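Local coordinates for protein fructose-bisphosphate aldolase (Slackia heliotrinireducens, PDB 4MOZ) that is a DeoC/LacD-type aldolase built on a closed parallel beta-alpha barrel of eight strands, at residues C[300-303]-C[304-308]; C[20-23]-C[24-28]; C[46-49]-C[50-54]; C[254-257]-C[258-262]; C[122-125]-C[126-129]. All coordinates share one frame; numbering follows the deposited sequence.

Interaction 1: residues C[300-303]-C[304-308]; sequences RALA and VFNGE
Leu-302 overlaps Phe-305 and Asn-306, one turn further along the C-terminal end of helix 298-305, where the chain leaves the helix through a Schellman motif. Its CD1 methyl lies 4.0 Å from Phe-305 CD2, and its CG is 3.6 Å from Asn-306 ND2. CD1 reaches both the phenylalanine ring and Asn-306 ND2 because CG stands anti to the backbone N (chi1 -173°), swinging the branch toward the helix end. Phe-305 N donates to Ala-301 O, and Asn-306 N to Leu-302 O at 2.9 Å, the last regular helical turns. Gly-307 then takes positive phi (82°), and Glu-308 N turns back to Ala-303 O at 2.8 Å, while Gly-307 N bonds to Val-304 O. Ala-301 and the Phe-305 ring also pack on helix 278-294, so this short helix lies against one of the outer helices of the barrel. At the exit, the Glu-308 side chain runs back beside the helix, its chain extended beyond CG, and brings OE1 to 3.6 Å from Ala-303 CB.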
loop_
_atom_site.group_PDB
_atom_site.type_symbol
_atom_site.label_atom_id
_atom_site.label_comp_id
_atom_site.label_asym_id
_atom_site.label_seq_id
_atom_site.Cartn_x
_atom_site.Cartn_y
_atom_site.Cartn_z
ATOM N N ARG C 300 -40.070 -35.703 7.566
ATOM C CA ARG C 300 -40.920 -34.936 6.663
ATOM C C ARG C 300 -40.096 -34.152 5.644
ATOM O O ARG C 300 -40.534 -33.954 4.504
ATOM C CB ARG C 300 -41.877 -34.015 7.422
ATOM C CG ARG C 300 -43.109 -33.679 6.595
ATOM C CD ARG C 300 -44.039 -32.653 7.223
ATOM N NE ARG C 300 -45.019 -32.239 6.220
ATOM C CZ ARG C 300 -45.884 -31.240 6.355
ATOM N NH1 ARG C 300 -45.918 -30.518 7.465
ATOM N NH2 ARG C 300 -46.721 -30.964 5.363
ATOM N N ALA C 301 -38.908 -33.714 6.055
ATOM C CA ALA C 301 -37.974 -33.046 5.147
ATOM C C ALA C 301 -37.483 -34.010 4.065
ATOM O O ALA C 301 -37.390 -33.642 2.895
ATOM C CB ALA C 301 -36.802 -32.465 5.916
ATOM N N LEU C 302 -37.191 -35.245 4.469
ATOM C CA LEU C 302 -36.752 -36.288 3.550
ATOM C C LEU C 302 -37.825 -36.608 2.504
ATOM O O LEU C 302 -37.503 -36.887 1.342
ATOM C CB LEU C 302 -36.350 -37.546 4.327
ATOM C CG LEU C 302 -35.716 -38.701 3.546
ATOM C CD1 LEU C 302 -34.505 -38.244 2.741
ATOM C CD2 LEU C 302 -35.344 -39.835 4.488
ATOM N N ALA C 303 -39.090 -36.550 2.923
ATOM C CA ALA C 303 -40.232 -36.718 2.021
ATOM C C ALA C 303 -40.280 -35.616 0.964
ATOM O O ALA C 303 -40.652 -35.870 -0.188
ATOM C CB ALA C 303 -41.536 -36.761 2.803
ATOM N N VAL C 304 -39.909 -34.398 1.363
ATOM C CA VAL C 304 -39.796 -33.276 0.433
ATOM C C VAL C 304 -38.648 -33.522 -0.553
ATOM O O VAL C 304 -38.814 -33.342 -1.762
ATOM C CB VAL C 304 -39.602 -31.926 1.164
ATOM C CG1 VAL C 304 -39.306 -30.811 0.170
ATOM C CG2 VAL C 304 -40.833 -31.579 1.988
ATOM N N PHE C 305 -37.497 -33.948 -0.036
ATOM C CA PHE C 305 -36.358 -34.275 -0.889
ATOM C C PHE C 305 -36.719 -35.345 -1.921
ATOM O O PHE C 305 -36.342 -35.237 -3.094
ATOM C CB PHE C 305 -35.149 -34.734 -0.064
ATOM C CG PHE C 305 -34.045 -35.330 -0.898
ATOM C CD1 PHE C 305 -33.211 -34.515 -1.662
ATOM C CD2 PHE C 305 -33.851 -36.709 -0.939
ATOM C CE1 PHE C 305 -32.201 -35.064 -2.442
ATOM C CE2 PHE C 305 -32.844 -37.263 -1.718
ATOM C CZ PHE C 305 -32.017 -36.441 -2.470
ATOM N N ASN C 306 -37.444 -36.370 -1.471
ATOM C CA ASN C 306 -37.824 -37.493 -2.325
ATOM C C ASN C 306 -38.999 -37.200 -3.263
ATOM O O ASN C 306 -39.392 -38.054 -4.055
ATOM C CB ASN C 306 -38.102 -38.739 -1.474
ATOM C CG ASN C 306 -36.830 -39.386 -0.955
ATOM O OD1 ASN C 306 -35.841 -39.507 -1.678
ATOM N ND2 ASN C 306 -36.853 -39.815 0.302
ATOM N N GLY C 307 -39.555 -35.994 -3.174
ATOM C CA GLY C 307 -40.621 -35.564 -4.078
ATOM C C GLY C 307 -42.005 -36.044 -3.690
ATOM O O GLY C 307 -42.958 -35.872 -4.451
ATOM N N GLU C 308 -42.112 -36.640 -2.504
ATOM C CA GLU C 308 -43.385 -37.127 -1.981
ATOM C C GLU C 308 -44.303 -35.974 -1.576
ATOM O O GLU C 308 -45.523 -36.088 -1.665
ATOM C CB GLU C 308 -43.153 -38.074 -0.800
ATOM C CG GLU C 308 -42.499 -39.393 -1.194
ATOM C CD GLU C 308 -41.805 -40.099 -0.038
ATOM O OE1 GLU C 308 -42.188 -39.878 1.133
ATOM O OE2 GLU C 308 -40.871 -40.888 -0.306
#

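Interaction 2: residues C[20-23]-C[24-28]; sequences RETY and IDNYM
The rings of Tyr-23 and Tyr-27 lie side by side and point the same way, the hydroxyl end of Tyr-23 against the CD2 side of Tyr-27. Tyr-23 OH sits 3.7 Å from Tyr-27 CD2, and Tyr-23 CZ is 4.1 Å from that same carbon. Both rings leave the helix with CG anti to the backbone N (chi1 176° for Tyr-23 and -161° for Tyr-27), which explains their common direction. The Tyr-23 hydroxyl is hydrogen-bonded to Asp-207, and its side chain also packs on Arg-89 of a second subunit. The guanidinium of Arg-20 has Ile-24 CD1 at an oblique angle, while Arg-20 CG is 4.0 Å from that methyl. The Tyr-23/Tyr-27 and Arg-20/Ile-24 pairs are i to i+4 contacts along helix 20-30, which precedes the first barrel strand, 37-41. Tyr-27 N donates to Tyr-23 O at 2.9 Å, the helical bond joining the two residues. On another side of the helix, Thr-22 CG2 lies 3.5 Å from Asn-26 ND2, an amide nitrogen that donates to Gly-170 O.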
loop_
_atom_site.group_PDB
_atom_site.type_symbol
_atom_site.label_atom_id
_atom_site.label_comp_id
_atom_site.label_asym_id
_atom_site.label_seq_id
_atom_site.Cartn_x
_atom_site.Cartn_y
_atom_site.Cartn_z
ATOM N N ARG C 20 -31.511 2.087 8.934
ATOM C CA ARG C 20 -32.204 1.143 9.814
ATOM C C ARG C 20 -33.296 0.308 9.137
ATOM O O ARG C 20 -33.304 -0.920 9.270
ATOM C CB ARG C 20 -32.783 1.884 11.021
ATOM C CG ARG C 20 -33.475 0.989 12.029
ATOM C CD ARG C 20 -34.013 1.798 13.198
ATOM N NE ARG C 20 -34.494 0.920 14.263
ATOM C CZ ARG C 20 -33.734 0.427 15.238
ATOM N NH1 ARG C 20 -32.439 0.727 15.303
ATOM N NH2 ARG C 20 -34.272 -0.372 16.152
ATOM N N GLU C 21 -34.214 0.970 8.431
ATOM C CA GLU C 21 -35.323 0.275 7.769
ATOM C C GLU C 21 -34.821 -0.651 6.666
ATOM O O GLU C 21 -35.317 -1.766 6.518
ATOM C CB GLU C 21 -36.373 1.257 7.227
ATOM C CG GLU C 21 -37.035 2.127 8.292
ATOM C CD GLU C 21 -37.550 1.337 9.493
ATOM O OE1 GLU C 21 -38.387 0.427 9.312
ATOM O OE2 GLU C 21 -37.120 1.631 10.628
ATOM N N THR C 22 -33.826 -0.184 5.913
ATOM C CA THR C 22 -33.161 -0.993 4.896
ATOM C C THR C 22 -32.521 -2.237 5.517
ATOM O O THR C 22 -32.638 -3.335 4.969
ATOM C CB THR C 22 -32.095 -0.174 4.138
ATOM O OG1 THR C 22 -32.707 0.996 3.586
ATOM C CG2 THR C 22 -31.482 -0.985 3.005
ATOM N N TYR C 23 -31.860 -2.064 6.662
ATOM C CA TYR C 23 -31.222 -3.184 7.351
ATOM C C TYR C 23 -32.240 -4.237 7.757
ATOM O O TYR C 23 -31.994 -5.437 7.607
ATOM C CB TYR C 23 -30.453 -2.717 8.588
ATOM C CG TYR C 23 -29.869 -3.862 9.385
ATOM C CD1 TYR C 23 -28.659 -4.447 9.012
ATOM C CD2 TYR C 23 -30.530 -4.374 10.503
ATOM C CE1 TYR C 23 -28.117 -5.498 9.734
ATOM C CE2 TYR C 23 -29.996 -5.432 11.230
ATOM C CZ TYR C 23 -28.790 -5.986 10.840
ATOM O OH TYR C 23 -28.245 -7.031 11.547
ATOM N N ILE C 24 -33.372 -3.780 8.289
ATOM C CA ILE C 24 -34.440 -4.679 8.699
ATOM C C ILE C 24 -35.034 -5.359 7.467
ATOM O O ILE C 24 -35.206 -6.576 7.460
ATOM C CB ILE C 24 -35.519 -3.955 9.543
ATOM C CG1 ILE C 24 -34.893 -3.397 10.832
ATOM C CG2 ILE C 24 -36.667 -4.904 9.877
ATOM C CD1 ILE C 24 -35.711 -2.321 11.519
ATOM N N ASP C 25 -35.309 -4.578 6.421
ATOM C CA ASP C 25 -35.757 -5.133 5.143
ATOM C C ASP C 25 -34.858 -6.295 4.722
ATOM O O ASP C 25 -35.343 -7.369 4.371
ATOM C CB ASP C 25 -35.754 -4.065 4.044
ATOM C CG ASP C 25 -36.875 -3.048 4.191
ATOM O OD1 ASP C 25 -37.796 -3.248 5.011
ATOM O OD2 ASP C 25 -36.830 -2.030 3.472
ATOM N N ASN C 26 -33.548 -6.073 4.782
ATOM C CA ASN C 26 -32.571 -7.055 4.309
ATOM C C ASN C 26 -32.436 -8.268 5.222
ATOM O O ASN C 26 -32.251 -9.394 4.748
ATOM C CB ASN C 26 -31.212 -6.394 4.069
ATOM C CG ASN C 26 -31.213 -5.492 2.846
ATOM O OD1 ASN C 26 -31.845 -5.800 1.830
ATOM N ND2 ASN C 26 -30.498 -4.373 2.933
ATOM N N TYR C 27 -32.535 -8.031 6.527
ATOM C CA TYR C 27 -32.506 -9.112 7.501
ATOM C C TYR C 27 -33.744 -10.006 7.355
ATOM O O TYR C 27 -33.640 -11.235 7.413
ATOM C CB TYR C 27 -32.421 -8.551 8.915
ATOM C CG TYR C 27 -31.947 -9.559 9.930
ATOM C CD1 TYR C 27 -32.836 -10.449 10.530
ATOM C CD2 TYR C 27 -30.604 -9.618 10.298
ATOM C CE1 TYR C 27 -32.397 -11.374 11.467
ATOM C CE2 TYR C 27 -30.156 -10.535 11.230
ATOM C CZ TYR C 27 -31.052 -11.409 11.810
ATOM O OH TYR C 27 -30.603 -12.321 12.733
HETATM N N MSE C 28 -34.904 -9.380 7.158
HETATM C CA MSE C 28 -36.157 -10.107 6.925
HETATM C C MSE C 28 -36.113 -10.901 5.619
HETATM O O MSE C 28 -36.521 -12.060 5.590
HETATM C CB MSE C 28 -37.364 -9.159 6.931
HETATM C CG MSE C 28 -37.665 -8.522 8.282
HETATM SE SE MSE C 28 -38.295 -9.798 9.627
HETATM C CE MSE C 28 -40.139 -9.994 9.004
#

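Interaction 3: residues C[46-49]-C[50-54]; sequences VEHL and NGDFY
Leu-49, a residue with a full side chain, takes positive phi (58°) at the first corner of a type II' beta turn from His-48 to Gly-51, and a short imidazole-carboxylate hydrogen bond from His-48 to Asp-52 spans that turn. His-48 ND1 donates to Asp-52 OD2 over 2.6 Å, with an N-H...O angle of 148°. The oxygen meets the ring at its edge, slightly tilted from the ring plane, and is approached on its syn side, although ring and carboxylate planes are 75° apart. His-48 CB points at the other segment, and the end of Asp-52 comes round to meet its ring. The same carboxylate uses OD1 for a salt bridge with Arg-271; both carboxylate oxygens are therefore engaged. The backbone turn itself is closed by Gly-51 N donating to His-48 O at 3.1 Å. A water inside the turn bridges its two arms, donating to Leu-49 O at 2.6 Å and accepting from Asp-52 N at 2.8 Å. Leu-49 and Asn-50 pack against residues of a third subunit. The turn follows short helix 44-47, itself just after the first barrel strand, 37-41, and Phe-53 stacks on His-274 of helix 271-274, beyond the eighth strand, 266-269.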
loop_
_atom_site.group_PDB
_atom_site.type_symbol
_atom_site.label_atom_id
_atom_site.label_comp_id
_atom_site.label_asym_id
_atom_site.label_seq_id
_atom_site.Cartn_x
_atom_site.Cartn_y
_atom_site.Cartn_z
ATOM N N VAL C 46 -14.491 -19.993 -8.278
ATOM C CA VAL C 46 -13.145 -19.483 -8.033
ATOM C C VAL C 46 -12.431 -20.394 -7.035
ATOM O O VAL C 46 -11.333 -20.875 -7.315
ATOM C CB VAL C 46 -13.120 -18.016 -7.536
ATOM C CG1 VAL C 46 -11.686 -17.521 -7.441
ATOM C CG2 VAL C 46 -13.915 -17.108 -8.463
ATOM N N GLU C 47 -13.073 -20.646 -5.891
ATOM C CA GLU C 47 -12.465 -21.407 -4.790
ATOM C C GLU C 47 -11.856 -22.751 -5.204
ATOM O O GLU C 47 -10.716 -23.052 -4.849
ATOM C CB GLU C 47 -13.461 -21.606 -3.642
ATOM C CG GLU C 47 -13.936 -20.318 -2.980
ATOM C CD GLU C 47 -12.814 -19.527 -2.330
ATOM O OE1 GLU C 47 -11.942 -20.142 -1.674
ATOM O OE2 GLU C 47 -12.812 -18.284 -2.468
ATOM N N HIS C 48 -12.615 -23.557 -5.942
ATOM C CA HIS C 48 -12.140 -24.877 -6.351
ATOM C C HIS C 48 -12.046 -24.994 -7.844
ATOM O O HIS C 48 -11.947 -26.099 -8.384
ATOM C CB HIS C 48 -13.033 -25.974 -5.773
ATOM C CG HIS C 48 -13.132 -25.946 -4.269
ATOM N ND1 HIS C 48 -14.311 -25.962 -3.623
ATOM C CD2 HIS C 48 -12.147 -25.873 -3.287
ATOM C CE1 HIS C 48 -14.093 -25.916 -2.296
ATOM N NE2 HIS C 48 -12.769 -25.861 -2.092
ATOM N N LEU C 49 -12.066 -23.847 -8.519
ATOM C CA LEU C 49 -12.049 -23.783 -9.981
ATOM C C LEU C 49 -13.234 -24.540 -10.580
ATOM O O LEU C 49 -14.374 -24.305 -10.176
ATOM C CB LEU C 49 -10.695 -24.244 -10.548
ATOM C CG LEU C 49 -9.504 -23.323 -10.250
ATOM C CD1 LEU C 49 -8.217 -23.885 -10.835
ATOM C CD2 LEU C 49 -9.745 -21.905 -10.759
ATOM N N ASN C 50 -12.982 -25.439 -11.525
ATOM C CA ASN C 50 -14.067 -26.201 -12.135
ATOM C C ASN C 50 -14.257 -27.570 -11.475
ATOM O O ASN C 50 -15.054 -28.387 -11.939
ATOM C CB ASN C 50 -13.849 -26.344 -13.649
ATOM C CG ASN C 50 -15.154 -26.448 -14.421
ATOM O OD1 ASN C 50 -16.137 -25.780 -14.093
ATOM N ND2 ASN C 50 -15.171 -27.289 -15.458
ATOM N N GLY C 51 -13.530 -27.801 -10.382
ATOM C CA GLY C 51 -13.578 -29.069 -9.647
ATOM C C GLY C 51 -14.940 -29.469 -9.093
ATOM O O GLY C 51 -15.271 -30.653 -9.051
ATOM N N ASP C 52 -15.731 -28.488 -8.665
ATOM C CA ASP C 52 -17.058 -28.768 -8.121
ATOM C C ASP C 52 -18.173 -28.767 -9.169
ATOM O O ASP C 52 -19.332 -29.025 -8.832
ATOM C CB ASP C 52 -17.408 -27.770 -7.010
ATOM C CG ASP C 52 -16.444 -27.830 -5.841
ATOM O OD1 ASP C 52 -15.859 -28.907 -5.583
ATOM O OD2 ASP C 52 -16.279 -26.788 -5.172
ATOM N N PHE C 53 -17.838 -28.490 -10.428
ATOM C CA PHE C 53 -18.872 -28.254 -11.442
ATOM C C PHE C 53 -18.833 -29.186 -12.652
ATOM O O PHE C 53 -19.758 -29.182 -13.462
ATOM C CB PHE C 53 -18.854 -26.789 -11.883
ATOM C CG PHE C 53 -19.097 -25.827 -10.759
ATOM C CD1 PHE C 53 -18.046 -25.404 -9.944
ATOM C CD2 PHE C 53 -20.378 -25.360 -10.496
ATOM C CE1 PHE C 53 -18.270 -24.530 -8.891
ATOM C CE2 PHE C 53 -20.608 -24.477 -9.449
ATOM C CZ PHE C 53 -19.553 -24.063 -8.645
ATOM N N TYR C 54 -17.769 -29.976 -12.765
ATOM C CA TYR C 54 -17.617 -30.944 -13.853
ATOM C C TYR C 54 -16.737 -32.099 -13.397
ATOM O O TYR C 54 -15.701 -31.883 -12.773
ATOM C CB TYR C 54 -17.021 -30.284 -15.103
ATOM C CG TYR C 54 -16.821 -31.232 -16.272
ATOM C CD1 TYR C 54 -17.859 -31.498 -17.164
ATOM C CD2 TYR C 54 -15.591 -31.867 -16.485
ATOM C CE1 TYR C 54 -17.684 -32.367 -18.233
ATOM C CE2 TYR C 54 -15.406 -32.737 -17.552
ATOM C CZ TYR C 54 -16.456 -32.982 -18.424
ATOM O OH TYR C 54 -16.286 -33.843 -19.488
HETATM O O HOH W 1 -15.230 -25.796 -8.240
#

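Interaction 4: residues C[254-257]-C[258-262]; sequences QLHD and QIYIG
His-256 and Tyr-260 choose different first torsions: the histidine CG lies anti to its backbone N (chi1 -164°), whereas the tyrosine CG lies beside its own (chi1 -60°). This lays CD2 and CE2 of Tyr-260 over one face of the imidazole; Tyr-260 CD2 stands 3.4 Å from His-256 CE1, and CE2 is 3.4 Å from His-256 NE2. The planes meet at 41°, an oblique aromatic pair. Tyr-260 OH is hydrogen-bonded to Asp-295, which holds its hydroxyl end. These residues end helix 248-260, the helix of the beta-alpha-beta crossover between barrel strands 237-240 and 266-269. Its final turn converges on one acceptor: Asp-257 O receives Ile-261 N at 2.8 Å and Gly-262 N at 2.9 Å. Ile-261 also runs beside Asp-257, pointing the same way; Ile-261 CD1 lies 3.8 Å from Asp-257 OD1, an oxygen that accepts from Gln-253 NE2. On the flank nearer the barrel, the extended Gln-258 side chain places OE1 3.6 Å from Leu-255 CD2, while its NE2 donates to Ala-241 O.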
loop_
_atom_site.group_PDB
_atom_site.type_symbol
_atom_site.label_atom_id
_atom_site.label_comp_id
_atom_site.label_asym_id
_atom_site.label_seq_id
_atom_site.Cartn_x
_atom_site.Cartn_y
_atom_site.Cartn_z
ATOM N N GLN C 254 -27.848 -34.036 10.187
ATOM C CA GLN C 254 -26.764 -33.169 10.643
ATOM C C GLN C 254 -27.252 -31.732 10.805
ATOM O O GLN C 254 -27.024 -31.113 11.841
ATOM C CB GLN C 254 -25.588 -33.207 9.675
ATOM C CG GLN C 254 -24.750 -34.472 9.752
ATOM C CD GLN C 254 -23.571 -34.442 8.796
ATOM O OE1 GLN C 254 -23.160 -33.376 8.333
ATOM N NE2 GLN C 254 -23.018 -35.614 8.497
ATOM N N LEU C 255 -27.939 -31.220 9.786
ATOM C CA LEU C 255 -28.458 -29.854 9.802
ATOM C C LEU C 255 -29.453 -29.631 10.934
ATOM O O LEU C 255 -29.463 -28.571 11.563
ATOM C CB LEU C 255 -29.114 -29.503 8.460
ATOM C CG LEU C 255 -28.265 -29.493 7.186
ATOM C CD1 LEU C 255 -29.054 -28.841 6.060
ATOM C CD2 LEU C 255 -26.935 -28.773 7.381
ATOM N N HIS C 256 -30.287 -30.641 11.180
ATOM C CA HIS C 256 -31.271 -30.600 12.248
ATOM C C HIS C 256 -30.592 -30.567 13.597
ATOM O O HIS C 256 -30.925 -29.733 14.447
ATOM C CB HIS C 256 -32.223 -31.793 12.133
ATOM C CG HIS C 256 -33.490 -31.642 12.940
ATOM N ND1 HIS C 256 -33.573 -32.011 14.232
ATOM C CD2 HIS C 256 -34.743 -31.134 12.595
ATOM C CE1 HIS C 256 -34.814 -31.758 14.694
ATOM N NE2 HIS C 256 -35.529 -31.218 13.691
ATOM N N ASP C 257 -29.620 -31.457 13.793
ATOM C CA ASP C 257 -28.825 -31.489 15.023
ATOM C C ASP C 257 -28.090 -30.177 15.277
ATOM O O ASP C 257 -28.042 -29.703 16.410
ATOM C CB ASP C 257 -27.826 -32.649 14.998
ATOM C CG ASP C 257 -28.502 -34.009 15.087
ATOM O OD1 ASP C 257 -29.715 -34.073 15.388
ATOM O OD2 ASP C 257 -27.816 -35.023 14.853
ATOM N N GLN C 258 -27.525 -29.596 14.220
ATOM C CA GLN C 258 -26.778 -28.346 14.332
ATOM C C GLN C 258 -27.650 -27.210 14.859
ATOM O O GLN C 258 -27.194 -26.399 15.665
ATOM C CB GLN C 258 -26.147 -27.963 12.990
ATOM C CG GLN C 258 -24.929 -28.803 12.624
ATOM C CD GLN C 258 -24.531 -28.694 11.161
ATOM O OE1 GLN C 258 -25.138 -27.947 10.384
ATOM N NE2 GLN C 258 -23.504 -29.446 10.776
ATOM N N ILE C 259 -28.903 -27.160 14.411
ATOM C CA ILE C 259 -29.832 -26.131 14.858
ATOM C C ILE C 259 -30.276 -26.380 16.301
ATOM O O ILE C 259 -30.088 -25.526 17.166
ATOM C CB ILE C 259 -31.067 -26.016 13.937
ATOM C CG1 ILE C 259 -30.650 -25.573 12.530
ATOM C CG2 ILE C 259 -32.084 -25.040 14.527
ATOM C CD1 ILE C 259 -31.731 -25.715 11.477
ATOM N N TYR C 260 -30.845 -27.555 16.557
ATOM C CA TYR C 260 -31.543 -27.799 17.817
ATOM C C TYR C 260 -30.632 -28.265 18.949
ATOM O O TYR C 260 -30.939 -28.036 20.114
ATOM C CB TYR C 260 -32.759 -28.720 17.603
ATOM C CG TYR C 260 -33.770 -28.117 16.638
ATOM C CD1 TYR C 260 -34.635 -27.096 17.047
ATOM C CD2 TYR C 260 -33.836 -28.541 15.307
ATOM C CE1 TYR C 260 -35.545 -26.528 16.163
ATOM C CE2 TYR C 260 -34.743 -27.979 14.416
ATOM C CZ TYR C 260 -35.595 -26.975 14.845
ATOM O OH TYR C 260 -36.496 -26.415 13.964
ATOM N N ILE C 261 -29.506 -28.886 18.609
ATOM C CA ILE C 261 -28.510 -29.262 19.612
ATOM C C ILE C 261 -27.339 -28.273 19.610
ATOM O O ILE C 261 -26.889 -27.828 20.672
ATOM C CB ILE C 261 -28.011 -30.717 19.423
ATOM C CG1 ILE C 261 -29.189 -31.700 19.518
ATOM C CG2 ILE C 261 -26.932 -31.058 20.448
ATOM C CD1 ILE C 261 -28.889 -33.101 19.020
ATOM N N GLY C 262 -26.865 -27.919 18.417
ATOM C CA GLY C 262 -25.682 -27.070 18.272
ATOM C C GLY C 262 -25.930 -25.576 18.369
ATOM O O GLY C 262 -24.984 -24.794 18.440
#

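Interaction 5: residues C[122-125]-C[126-129]; sequences LHDI and EAVL
Glu-126, in the first turn of helix 125-132, bends back at its second torsion (chi2 82°) toward Asp-124, the N-cap residue of that helix. Its OE1 lies 3.4 Å from Ile-125 CG2 and about as close to Asp-124 CB. The two carboxylates come near each other, with Asp-124 OD2 3.8 Å from Glu-126 OE1, and the side chains cross at about a right angle; this proximity of like charges would be mildly unfavourable. Ala-127 comes next and receives the cap: its N donates to Asp-124 OD1 at 2.9 Å, met nearly along the C-O bond, and makes a weak second bond to Asp-124 O. The aspartate reaches it because CG lies between its backbone N and carbonyl carbon (chi1 59°). Val-128 packs on the loop side, its CG2 at the edge of the His-123 ring and 3.6 Å from CE1. His-123 is itself held in position by ND1 donating to Asp-124 O, at 3.1 Å and 176°. Val-128 and Ile-125 both face barrel strand 138-145, touching Leu-141, whereas Ala-127 packs on a third subunit, whose Gln-161 accepts from Asp-124 N. Leu-129 completes the turn, its N donating to Ile-125 O at 3.0 Å and its CD1 methyl 3.8 Å from Ile-125 CG1.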
loop_
_atom_site.group_PDB
_atom_site.type_symbol
_atom_site.label_atom_id
_atom_site.label_comp_id
_atom_site.label_asym_id
_atom_site.label_seq_id
_atom_site.Cartn_x
_atom_site.Cartn_y
_atom_site.Cartn_z
ATOM N N LEU C 122 -12.105 -8.244 -3.762
ATOM C CA LEU C 122 -12.006 -8.208 -5.220
ATOM C C LEU C 122 -12.316 -6.845 -5.820
ATOM O O LEU C 122 -11.920 -6.568 -6.944
ATOM C CB LEU C 122 -12.905 -9.281 -5.836
ATOM C CG LEU C 122 -12.595 -10.723 -5.424
ATOM C CD1 LEU C 122 -13.678 -11.682 -5.908
ATOM C CD2 LEU C 122 -11.217 -11.164 -5.912
ATOM N N HIS C 123 -13.012 -5.998 -5.068
ATOM C CA HIS C 123 -13.412 -4.663 -5.525
ATOM C C HIS C 123 -13.941 -3.912 -4.343
ATOM O O HIS C 123 -14.198 -4.508 -3.302
ATOM C CB HIS C 123 -14.504 -4.771 -6.591
ATOM C CG HIS C 123 -15.587 -5.758 -6.231
ATOM N ND1 HIS C 123 -16.574 -5.465 -5.360
ATOM C CD2 HIS C 123 -15.782 -7.083 -6.617
ATOM C CE1 HIS C 123 -17.369 -6.539 -5.209
ATOM N NE2 HIS C 123 -16.883 -7.530 -5.977
ATOM N N ASP C 124 -14.134 -2.606 -4.479
ATOM C CA ASP C 124 -14.688 -1.825 -3.373
ATOM C C ASP C 124 -16.191 -2.075 -3.173
ATOM O O ASP C 124 -16.860 -2.669 -4.033
ATOM C CB ASP C 124 -14.377 -0.326 -3.527
ATOM C CG ASP C 124 -14.930 0.274 -4.817
ATOM O OD1 ASP C 124 -15.929 -0.239 -5.373
ATOM O OD2 ASP C 124 -14.361 1.286 -5.275
ATOM N N ILE C 125 -16.708 -1.622 -2.034
ATOM C CA ILE C 125 -18.126 -1.757 -1.728
ATOM C C ILE C 125 -18.984 -0.946 -2.702
ATOM O O ILE C 125 -20.085 -1.361 -3.053
ATOM C CB ILE C 125 -18.443 -1.394 -0.255
ATOM C CG1 ILE C 125 -19.885 -1.783 0.101
ATOM C CG2 ILE C 125 -18.159 0.081 0.035
ATOM C CD1 ILE C 125 -20.173 -1.801 1.589
ATOM N N GLU C 126 -18.457 0.192 -3.148
ATOM C CA GLU C 126 -19.161 1.077 -4.077
ATOM C C GLU C 126 -19.615 0.361 -5.347
ATOM O O GLU C 126 -20.680 0.663 -5.877
ATOM C CB GLU C 126 -18.299 2.297 -4.426
ATOM C CG GLU C 126 -18.240 3.368 -3.338
ATOM C CD GLU C 126 -17.238 3.073 -2.225
ATOM O OE1 GLU C 126 -16.564 2.017 -2.251
ATOM O OE2 GLU C 126 -17.116 3.914 -1.311
ATOM N N ALA C 127 -18.813 -0.592 -5.822
ATOM C CA ALA C 127 -19.176 -1.411 -6.983
ATOM C C ALA C 127 -20.484 -2.174 -6.743
ATOM O O ALA C 127 -21.323 -2.285 -7.643
ATOM C CB ALA C 127 -18.053 -2.380 -7.329
ATOM N N VAL C 128 -20.651 -2.688 -5.526
ATOM C CA VAL C 128 -21.848 -3.436 -5.148
ATOM C C VAL C 128 -23.046 -2.493 -4.985
ATOM O O VAL C 128 -24.167 -2.823 -5.389
ATOM C CB VAL C 128 -21.617 -4.251 -3.858
ATOM C CG1 VAL C 128 -22.872 -5.019 -3.467
ATOM C CG2 VAL C 128 -20.444 -5.209 -4.031
ATOM N N LEU C 129 -22.792 -1.321 -4.405
ATOM C CA LEU C 129 -23.813 -0.287 -4.218
ATOM C C LEU C 129 -24.383 0.204 -5.543
ATOM O O LEU C 129 -25.587 0.448 -5.652
ATOM C CB LEU C 129 -23.232 0.895 -3.440
ATOM C CG LEU C 129 -23.338 0.946 -1.911
ATOM C CD1 LEU C 129 -23.196 -0.419 -1.248
ATOM C CD2 LEU C 129 -22.330 1.938 -1.340
#

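How the interactions relate
Along the chain the contacts run in the order interaction 2, 3, 5, 4 and 1, each closing before the next opens, and none touches another. All lie on one barrel chain, interactions 2 and 1 on helices before the first and after the last strand, 20-30 and 298-305. Between them, interaction 3 lies in the loop after strand 37-41, interaction 5 at the start of helix 125-132, and interaction 4 at the end of helix 248-260. Interactions 4 and 5 sit on opposite sides of the chain's centre, with centres about 35 Å apart. Interactions 3 and 5 approach within about 6 Å at nearest atoms, and both meet the third subunit, so this flank contributes to the assembly.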